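Local coordinates for intimin adherence protein (PDB 3NCX), which is a bacterial adhesin that probably anchors enterohaemorrhagic Escherichia coli to host cells by binding the translocated receptor Tir through its C-terminal lectin-like domain, at residues L28-F38 with Y89-V100; A109-P118 with P181-E189. The protein carries 1 engineered substitution. All coordinates share one frame; numbering follows the deposited sequence.

Contact 1 of 2, residues L28-F38 with Y89-V100; sequences LPNIWLQYGQF and YTIKAPSYMIKV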
# COMPACT_ATOMS: atom_id res chain seq x y z
N LEU A 28 10.83 -2.85 -0.13
CA LEU A 28 9.54 -2.17 -0.02
C LEU A 28 9.48 -0.99 -0.99
O LEU A 28 10.42 -0.21 -1.08
CB LEU A 28 9.31 -1.68 1.41
CG LEU A 28 7.97 -1.00 1.70
CD1 LEU A 28 6.84 -2.02 1.64
CD2 LEU A 28 8.00 -0.31 3.05
N PRO A 29 8.37 -0.88 -1.73
CA PRO A 29 8.19 0.22 -2.69
C PRO A 29 8.27 1.58 -2.01
O PRO A 29 7.78 1.74 -0.89
CB PRO A 29 6.78 -0.02 -3.23
CG PRO A 29 6.53 -1.47 -3.03
CD PRO A 29 7.23 -1.82 -1.76
N ASN A 30 8.88 2.55 -2.68
CA ASN A 30 8.95 3.91 -2.17
C ASN A 30 7.57 4.54 -2.10
O ASN A 30 7.23 5.23 -1.14
CB ASN A 30 9.87 4.76 -3.04
CG ASN A 30 9.80 6.23 -2.70
OD1 ASN A 30 9.44 6.61 -1.58
ND2 ASN A 30 10.13 7.08 -3.67
N ILE A 31 6.76 4.32 -3.13
CA ILE A 31 5.39 4.82 -3.15
C ILE A 31 4.44 3.77 -2.57
O ILE A 31 4.59 2.58 -2.81
CB ILE A 31 4.95 5.22 -4.57
CG1 ILE A 31 5.12 4.05 -5.54
CG2 ILE A 31 5.74 6.42 -5.05
CD1 ILE A 31 4.68 4.36 -6.96
N TRP A 32 3.47 4.23 -1.78
CA TRP A 32 2.61 3.32 -1.05
C TRP A 32 1.16 3.31 -1.53
O TRP A 32 0.62 4.32 -1.96
CB TRP A 32 2.64 3.65 0.45
CG TRP A 32 3.94 3.36 1.12
CD1 TRP A 32 5.09 2.89 0.53
CD2 TRP A 32 4.24 3.51 2.51
NE1 TRP A 32 6.08 2.75 1.47
CE2 TRP A 32 5.58 3.12 2.70
CE3 TRP A 32 3.50 3.94 3.61
CZ2 TRP A 32 6.19 3.16 3.94
CZ3 TRP A 32 4.11 3.97 4.85
CH2 TRP A 32 5.44 3.58 5.01
N LEU A 33 0.55 2.13 -1.44
CA LEU A 33 -0.89 2.00 -1.50
C LEU A 33 -1.36 1.77 -0.07
O LEU A 33 -0.94 0.81 0.57
CB LEU A 33 -1.30 0.81 -2.36
CG LEU A 33 -2.74 0.34 -2.13
CD1 LEU A 33 -3.72 1.44 -2.53
CD2 LEU A 33 -3.02 -0.94 -2.90
N GLN A 34 -2.22 2.65 0.44
CA GLN A 34 -2.71 2.48 1.80
C GLN A 34 -3.36 1.11 1.94
O GLN A 34 -4.20 0.73 1.13
CB GLN A 34 -3.70 3.58 2.19
CG GLN A 34 -4.11 3.53 3.65
CD GLN A 34 -5.11 4.61 4.02
OE1 GLN A 34 -5.05 5.17 5.12
NE2 GLN A 34 -6.02 4.91 3.11
N TYR A 35 -2.96 0.38 2.97
CA TYR A 35 -3.50 -0.95 3.25
C TYR A 35 -2.89 -2.00 2.34
O TYR A 35 -3.38 -3.13 2.26
CB TYR A 35 -5.02 -0.95 3.16
CG TYR A 35 -5.67 0.07 4.08
CD1 TYR A 35 -6.65 0.93 3.62
CD2 TYR A 35 -5.28 0.16 5.41
CE1 TYR A 35 -7.24 1.86 4.46
CE2 TYR A 35 -5.87 1.08 6.26
CZ TYR A 35 -6.84 1.93 5.78
OH TYR A 35 -7.42 2.85 6.62
N GLY A 36 -1.83 -1.63 1.64
CA GLY A 36 -1.04 -2.59 0.89
C GLY A 36 -0.36 -3.51 1.87
O GLY A 36 -0.14 -3.14 3.03
N GLN A 37 -0.01 -4.72 1.43
CA GLN A 37 0.51 -5.73 2.34
C GLN A 37 1.75 -6.44 1.82
O GLN A 37 1.94 -6.58 0.61
CB GLN A 37 -0.58 -6.74 2.68
CG GLN A 37 -1.81 -6.11 3.32
CD GLN A 37 -2.92 -7.11 3.56
OE1 GLN A 37 -3.21 -7.95 2.71
NE2 GLN A 37 -3.54 -7.03 4.73
N PHE A 38 2.60 -6.89 2.74
CA PHE A 38 3.83 -7.59 2.38
C PHE A 38 4.34 -8.48 3.51
O PHE A 38 4.12 -8.20 4.69
CB PHE A 38 4.91 -6.59 1.95
CG PHE A 38 5.25 -5.57 3.00
CD1 PHE A 38 6.37 -5.74 3.80
CD2 PHE A 38 4.47 -4.45 3.18
CE1 PHE A 38 6.70 -4.81 4.77
CE2 PHE A 38 4.79 -3.51 4.15
CZ PHE A 38 5.91 -3.69 4.94
N TYR A 89 13.56 -4.05 11.83
CA TYR A 89 13.47 -3.72 10.41
C TYR A 89 12.70 -2.41 10.26
O TYR A 89 11.53 -2.32 10.64
CB TYR A 89 12.76 -4.83 9.63
CG TYR A 89 12.37 -4.43 8.23
CD1 TYR A 89 11.12 -3.89 7.96
CD2 TYR A 89 13.24 -4.60 7.16
CE1 TYR A 89 10.75 -3.51 6.68
CE2 TYR A 89 12.89 -4.23 5.87
CZ TYR A 89 11.64 -3.69 5.64
OH TYR A 89 11.28 -3.32 4.37
N THR A 90 13.35 -1.39 9.71
CA THR A 90 12.75 -0.06 9.64
C THR A 90 12.00 0.23 8.34
O THR A 90 12.46 -0.12 7.25
CB THR A 90 13.80 1.05 9.87
OG1 THR A 90 14.83 0.93 8.89
CG2 THR A 90 14.41 0.92 11.26
N ILE A 91 10.84 0.86 8.47
CA ILE A 91 10.04 1.26 7.32
C ILE A 91 10.26 2.74 7.02
O ILE A 91 9.85 3.60 7.80
CB ILE A 91 8.54 1.05 7.57
CG1 ILE A 91 8.26 -0.39 8.01
CG2 ILE A 91 7.75 1.37 6.31
CD1 ILE A 91 8.28 -1.39 6.88
N LYS A 92 10.91 3.03 5.90
CA LYS A 92 11.09 4.42 5.48
C LYS A 92 9.78 4.99 4.96
O LYS A 92 9.07 4.34 4.19
CB LYS A 92 12.19 4.52 4.41
CG LYS A 92 13.60 4.39 4.97
CD LYS A 92 13.97 5.62 5.79
CE LYS A 92 15.28 5.42 6.53
NZ LYS A 92 15.15 4.37 7.58
N ALA A 93 9.45 6.20 5.39
CA ALA A 93 8.24 6.87 4.93
C ALA A 93 8.28 7.05 3.42
O ALA A 93 9.34 7.30 2.84
CB ALA A 93 8.08 8.21 5.62
N PRO A 94 7.12 6.92 2.76
CA PRO A 94 7.03 7.01 1.30
C PRO A 94 7.10 8.44 0.80
O PRO A 94 6.87 9.37 1.57
CB PRO A 94 5.63 6.44 1.02
CG PRO A 94 4.85 6.81 2.23
CD PRO A 94 5.81 6.68 3.39
N SER A 95 7.42 8.61 -0.48
CA SER A 95 7.33 9.92 -1.11
C SER A 95 5.88 10.36 -1.10
O SER A 95 5.57 11.53 -0.85
CB SER A 95 7.87 9.87 -2.54
OG SER A 95 7.16 8.92 -3.32
N TYR A 96 4.98 9.42 -1.38
CA TYR A 96 3.55 9.66 -1.26
C TYR A 96 2.78 8.36 -1.04
O TYR A 96 3.26 7.28 -1.38
CB TYR A 96 3.00 10.40 -2.49
CG TYR A 96 2.97 9.59 -3.76
CD1 TYR A 96 1.97 8.64 -3.98
CD2 TYR A 96 3.91 9.79 -4.76
CE1 TYR A 96 1.93 7.90 -5.15
CE2 TYR A 96 3.87 9.06 -5.94
CZ TYR A 96 2.89 8.11 -6.13
OH TYR A 96 2.85 7.38 -7.29
N MET A 97 1.59 8.48 -0.47
CA MET A 97 0.73 7.32 -0.26
C MET A 97 -0.67 7.60 -0.78
O MET A 97 -1.19 8.70 -0.62
CB MET A 97 0.67 6.95 1.23
CG MET A 97 -0.17 5.72 1.51
SD MET A 97 -0.49 5.51 3.27
CE MET A 97 -1.40 7.01 3.63
N ILE A 98 -1.28 6.60 -1.41
CA ILE A 98 -2.60 6.75 -1.99
C ILE A 98 -3.71 6.27 -1.05
O ILE A 98 -3.64 5.16 -0.51
CB ILE A 98 -2.70 6.02 -3.35
CG1 ILE A 98 -2.70 7.03 -4.50
CG2 ILE A 98 -3.94 5.15 -3.42
CD1 ILE A 98 -1.45 7.87 -4.57
N LYS A 99 -4.71 7.12 -0.85
CA LYS A 99 -5.86 6.77 -0.02
C LYS A 99 -7.11 6.66 -0.88
O LYS A 99 -7.27 7.39 -1.85
CB LYS A 99 -6.08 7.82 1.07
CG LYS A 99 -4.99 7.91 2.12
CD LYS A 99 -5.39 8.87 3.23
CE LYS A 99 -4.27 9.06 4.24
NZ LYS A 99 -4.65 10.00 5.33
N VAL A 100 -8.00 5.75 -0.51
CA VAL A 100 -9.24 5.58 -1.24
C VAL A 100 -10.43 5.94 -0.34
O VAL A 100 -10.77 5.19 0.57
CB VAL A 100 -9.41 4.14 -1.76
CG1 VAL A 100 -10.64 4.04 -2.64
CG2 VAL A 100 -8.17 3.71 -2.52
O HOH W 1 10.10 5.63 0.86

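Contact 2 of 2, residues A109-P118 with P181-E189; sequences AMSICKNLLP and PNVYAVCVE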
# COMPACT_ATOMS: atom_id res chain seq x y z
N ALA A 109 -14.94 15.26 -5.01
CA ALA A 109 -13.71 14.51 -4.76
C ALA A 109 -12.57 15.46 -4.47
O ALA A 109 -11.69 15.18 -3.65
CB ALA A 109 -13.38 13.62 -5.96
N MET A 110 -12.58 16.60 -5.16
CA MET A 110 -11.55 17.62 -4.98
C MET A 110 -11.54 18.13 -3.54
O MET A 110 -10.49 18.16 -2.89
CB MET A 110 -11.77 18.78 -5.95
CG MET A 110 -10.56 19.68 -6.11
SD MET A 110 -10.92 21.11 -7.15
CE MET A 110 -12.14 21.95 -6.14
N SER A 111 -12.70 18.52 -3.03
CA SER A 111 -12.81 19.03 -1.67
C SER A 111 -12.52 17.94 -0.64
O SER A 111 -11.85 18.18 0.36
CB SER A 111 -14.18 19.65 -1.42
OG SER A 111 -15.20 18.68 -1.49
N ILE A 112 -13.04 16.74 -0.90
CA ILE A 112 -12.78 15.60 -0.03
C ILE A 112 -11.28 15.38 0.15
O ILE A 112 -10.80 15.23 1.27
CB ILE A 112 -13.42 14.32 -0.58
CG1 ILE A 112 -14.94 14.40 -0.49
CG2 ILE A 112 -12.91 13.10 0.18
CD1 ILE A 112 -15.65 13.19 -1.05
N CYS A 113 -10.56 15.36 -0.96
CA CYS A 113 -9.12 15.16 -0.93
C CYS A 113 -8.37 16.47 -0.75
O CYS A 113 -7.17 16.55 -1.02
CB CYS A 113 -8.65 14.45 -2.20
SG CYS A 113 -9.23 12.74 -2.37
N LYS A 114 -9.08 17.50 -0.30
CA LYS A 114 -8.48 18.81 -0.09
C LYS A 114 -7.54 19.17 -1.25
O LYS A 114 -6.41 19.60 -1.03
CB LYS A 114 -7.72 18.86 1.24
CG LYS A 114 -8.63 18.79 2.46
CD LYS A 114 -7.85 19.06 3.74
CE LYS A 114 -8.77 19.11 4.95
NZ LYS A 114 -8.04 19.45 6.20
N ASN A 115 -8.04 18.98 -2.47
CA ASN A 115 -7.28 19.30 -3.67
C ASN A 115 -5.95 18.56 -3.76
O ASN A 115 -4.93 19.15 -4.13
CB ASN A 115 -7.07 20.81 -3.79
CG ASN A 115 -8.38 21.56 -3.98
OD1 ASN A 115 -8.72 21.96 -5.09
ND2 ASN A 115 -9.11 21.76 -2.89
N LEU A 116 -5.97 17.28 -3.42
CA LEU A 116 -4.77 16.44 -3.52
C LEU A 116 -5.02 15.22 -4.39
O LEU A 116 -4.47 14.15 -4.15
CB LEU A 116 -4.29 16.01 -2.13
CG LEU A 116 -3.71 17.12 -1.25
CD1 LEU A 116 -3.12 16.54 0.02
CD2 LEU A 116 -2.67 17.92 -2.02
N LEU A 117 -5.86 15.38 -5.41
CA LEU A 117 -6.10 14.33 -6.38
C LEU A 117 -4.82 14.04 -7.15
O LEU A 117 -3.98 14.93 -7.32
CB LEU A 117 -7.21 14.74 -7.36
CG LEU A 117 -8.57 15.07 -6.75
CD1 LEU A 117 -9.51 15.60 -7.82
CD2 LEU A 117 -9.17 13.86 -6.05
N PRO A 118 -4.65 12.79 -7.61
CA PRO A 118 -3.44 12.43 -8.36
C PRO A 118 -3.21 13.38 -9.53
O PRO A 118 -4.13 13.66 -10.29
CB PRO A 118 -3.74 11.01 -8.86
CG PRO A 118 -5.21 10.82 -8.67
CD PRO A 118 -5.59 11.66 -7.50
N PRO A 181 -21.21 8.87 -11.65
CA PRO A 181 -21.22 8.01 -10.46
C PRO A 181 -20.20 6.88 -10.57
O PRO A 181 -19.58 6.72 -11.62
CB PRO A 181 -22.64 7.43 -10.47
CG PRO A 181 -23.01 7.41 -11.91
CD PRO A 181 -22.38 8.64 -12.51
N ASN A 182 -20.03 6.12 -9.49
CA ASN A 182 -19.14 4.97 -9.47
C ASN A 182 -17.66 5.32 -9.61
O ASN A 182 -16.86 4.50 -10.07
CB ASN A 182 -19.54 3.96 -10.56
CG ASN A 182 -20.96 3.47 -10.39
OD1 ASN A 182 -21.82 3.72 -11.24
ND2 ASN A 182 -21.22 2.75 -9.31
N VAL A 183 -17.29 6.53 -9.21
CA VAL A 183 -15.89 6.96 -9.25
C VAL A 183 -15.39 7.33 -7.86
O VAL A 183 -15.98 8.18 -7.19
CB VAL A 183 -15.68 8.15 -10.20
CG1 VAL A 183 -14.20 8.46 -10.33
CG2 VAL A 183 -16.28 7.85 -11.57
N TYR A 184 -14.31 6.68 -7.43
CA TYR A 184 -13.77 6.90 -6.09
C TYR A 184 -12.91 8.15 -6.00
O TYR A 184 -12.18 8.48 -6.93
CB TYR A 184 -12.96 5.68 -5.63
CG TYR A 184 -13.81 4.49 -5.26
CD1 TYR A 184 -14.24 3.59 -6.22
CD2 TYR A 184 -14.19 4.28 -3.94
CE1 TYR A 184 -15.02 2.50 -5.88
CE2 TYR A 184 -14.97 3.19 -3.59
CZ TYR A 184 -15.38 2.31 -4.57
OH TYR A 184 -16.16 1.22 -4.23
N ALA A 185 -12.99 8.83 -4.86
CA ALA A 185 -12.12 9.97 -4.59
C ALA A 185 -10.82 9.48 -3.97
O ALA A 185 -10.77 9.17 -2.78
CB ALA A 185 -12.81 10.96 -3.66
N VAL A 186 -9.77 9.40 -4.78
CA VAL A 186 -8.48 8.92 -4.30
C VAL A 186 -7.56 10.08 -3.95
O VAL A 186 -7.15 10.86 -4.82
CB VAL A 186 -7.79 8.00 -5.33
CG1 VAL A 186 -6.40 7.62 -4.85
CG2 VAL A 186 -8.62 6.75 -5.56
N CYS A 187 -7.23 10.20 -2.67
CA CYS A 187 -6.37 11.27 -2.20
C CYS A 187 -4.91 10.84 -2.25
O CYS A 187 -4.55 9.77 -1.77
CB CYS A 187 -6.74 11.68 -0.77
SG CYS A 187 -8.46 12.20 -0.56
N VAL A 188 -4.08 11.68 -2.86
CA VAL A 188 -2.65 11.43 -2.90
C VAL A 188 -1.96 12.28 -1.84
O VAL A 188 -1.85 13.49 -1.99
CB VAL A 188 -2.06 11.75 -4.28
CG1 VAL A 188 -0.56 11.51 -4.28
CG2 VAL A 188 -2.74 10.91 -5.35
N GLU A 189 -1.52 11.63 -0.77
CA GLU A 189 -0.91 12.34 0.35
C GLU A 189 0.51 11.85 0.63
O GLU A 189 1.47 12.61 0.51
CB GLU A 189 -1.78 12.20 1.60
CG GLU A 189 -3.23 12.64 1.39
CD GLU A 189 -4.05 12.58 2.66
OE1 GLU A 189 -3.49 12.23 3.72
OE2 GLU A 189 -5.26 12.88 2.59
OXT GLU A 189 0.73 10.69 0.97
O HOH W 2 -8.37 14.10 2.62
O HOH W 3 -6.12 15.15 1.36

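Contact 1 of 2, residues L28-F38 with Y89-V100
Pro94 lies across one face of the Trp32 indole at about a right angle, its CD 3.3 Å from the centroid of the six-membered ring and almost exactly on the ring normal, a CH-pi contact; CB and CG of the same proline cover the pyrrole side and the ring fusion. At the indole edge, in its plane, sits Pro29 O, which takes a weak hydrogen bond from NE1. Ile91 CG2 approaches CZ2 obliquely, and Met97 SD lies near the ring plane. A second CH-pi contact puts Ile31 CG2 over the Tyr96 ring, offset toward its rim. Tyr96 OH itself is bound by Val123 O. The Phe38 ring receives Leu28 CD1 on one face and Ile91 CD1 at its edge; Ile91 thus touches Trp32 through CG2 and Phe38 through CD1.

Polar bonds run beside this packing. Asn30, with CG anti to the backbone N (chi1 170°), brings OD1 within 3.0 Å of Ser95 N, and a water joins OD1 to Ala93 O. Beyond it the backbone pairs in register: Trp32 N to Tyr96 O (3.1 Å, nearly straight), Ile98 N to Trp32 O and Gln34 N to Ile98 O. These alternating bonds define a short parallel beta ladder, by which strand 32-33, just before strand 37-43 of the larger antiparallel sheet, becomes an outermost strand of the mixed sheet beside strand 97-103 of the C-type lectin-like domain.

Contact 2 of 2, residues A109-P118 with P181-E189
Cys113 and Cys187 are joined by a disulfide, SG to SG 2.0 Å, whose chi3 of -87° is close to the relaxed right-angle twist. Each sulfur stands beside its own backbone N (chi1 -67° for Cys113, -57° for Cys187), and the bridge spans the narrow gap between the end of the helix and the strand, where the two CA atoms are 4.9 Å apart. On the helical side of the bridge the surfaces are small and shallow: Ala109 CB meets Ala185 CB at 3.6 Å. Ile112 CG2 lies at the margin of this pair. These short side chains let helix and strand come close together.

Past the bridge the bumps are larger. Val188 CG2 packs against the Pro118 ring, 3.4 Å from Pro118 CA, while the CD corner of that ring rests on Val186 O. Pro118 therefore fits along the strand between residues 186 and 188. Leu117 CD2 also reaches Val186 O, and the Leu116 side chain crosses that of Glu189 at about a right angle, Leu116 CD1 4.1 Å from Glu189 CG. Leu116 O accepts a hydrogen bond from Val188 N (2.8 Å), tying the loop to the strand at this point.

Helix 106-112 closes with a Schellman motif: Asn115 N returns to Met110 O and Lys114 N to Ser111 O, with Lys114 at positive phi. Turned back in this way, the chain runs on to Leu116 and Pro118. A helix disulfide-linked to the C-terminal strand is a familiar feature of C-type lectin-like folds.

Overall arrangement
The two contacts share one mixed sheet, in which strand 97-103 lies between strands 32-33 and 184-188. Contact 1 lies close to the centre of the chain yet is only partly buried, with an exposed Asn30 and Ser95 beside its aromatic packing; contact 2 is farther out but more uniformly buried. Their chemistry differs as well: contact 1 relies on backbone ladder and CH-pi contacts, whereas contact 2 fastens helix to strand covalently within the lectin-like domain. They meet along strands 97-103 and 184-188, where Lys99 N and Cys187 O lie 2.8 Å apart, probably hydrogen-bonded, and at the C-terminus, where Met97 N probably bonds Glu189 OXT and Lys99 NZ forms a salt bridge with Glu189 OE1.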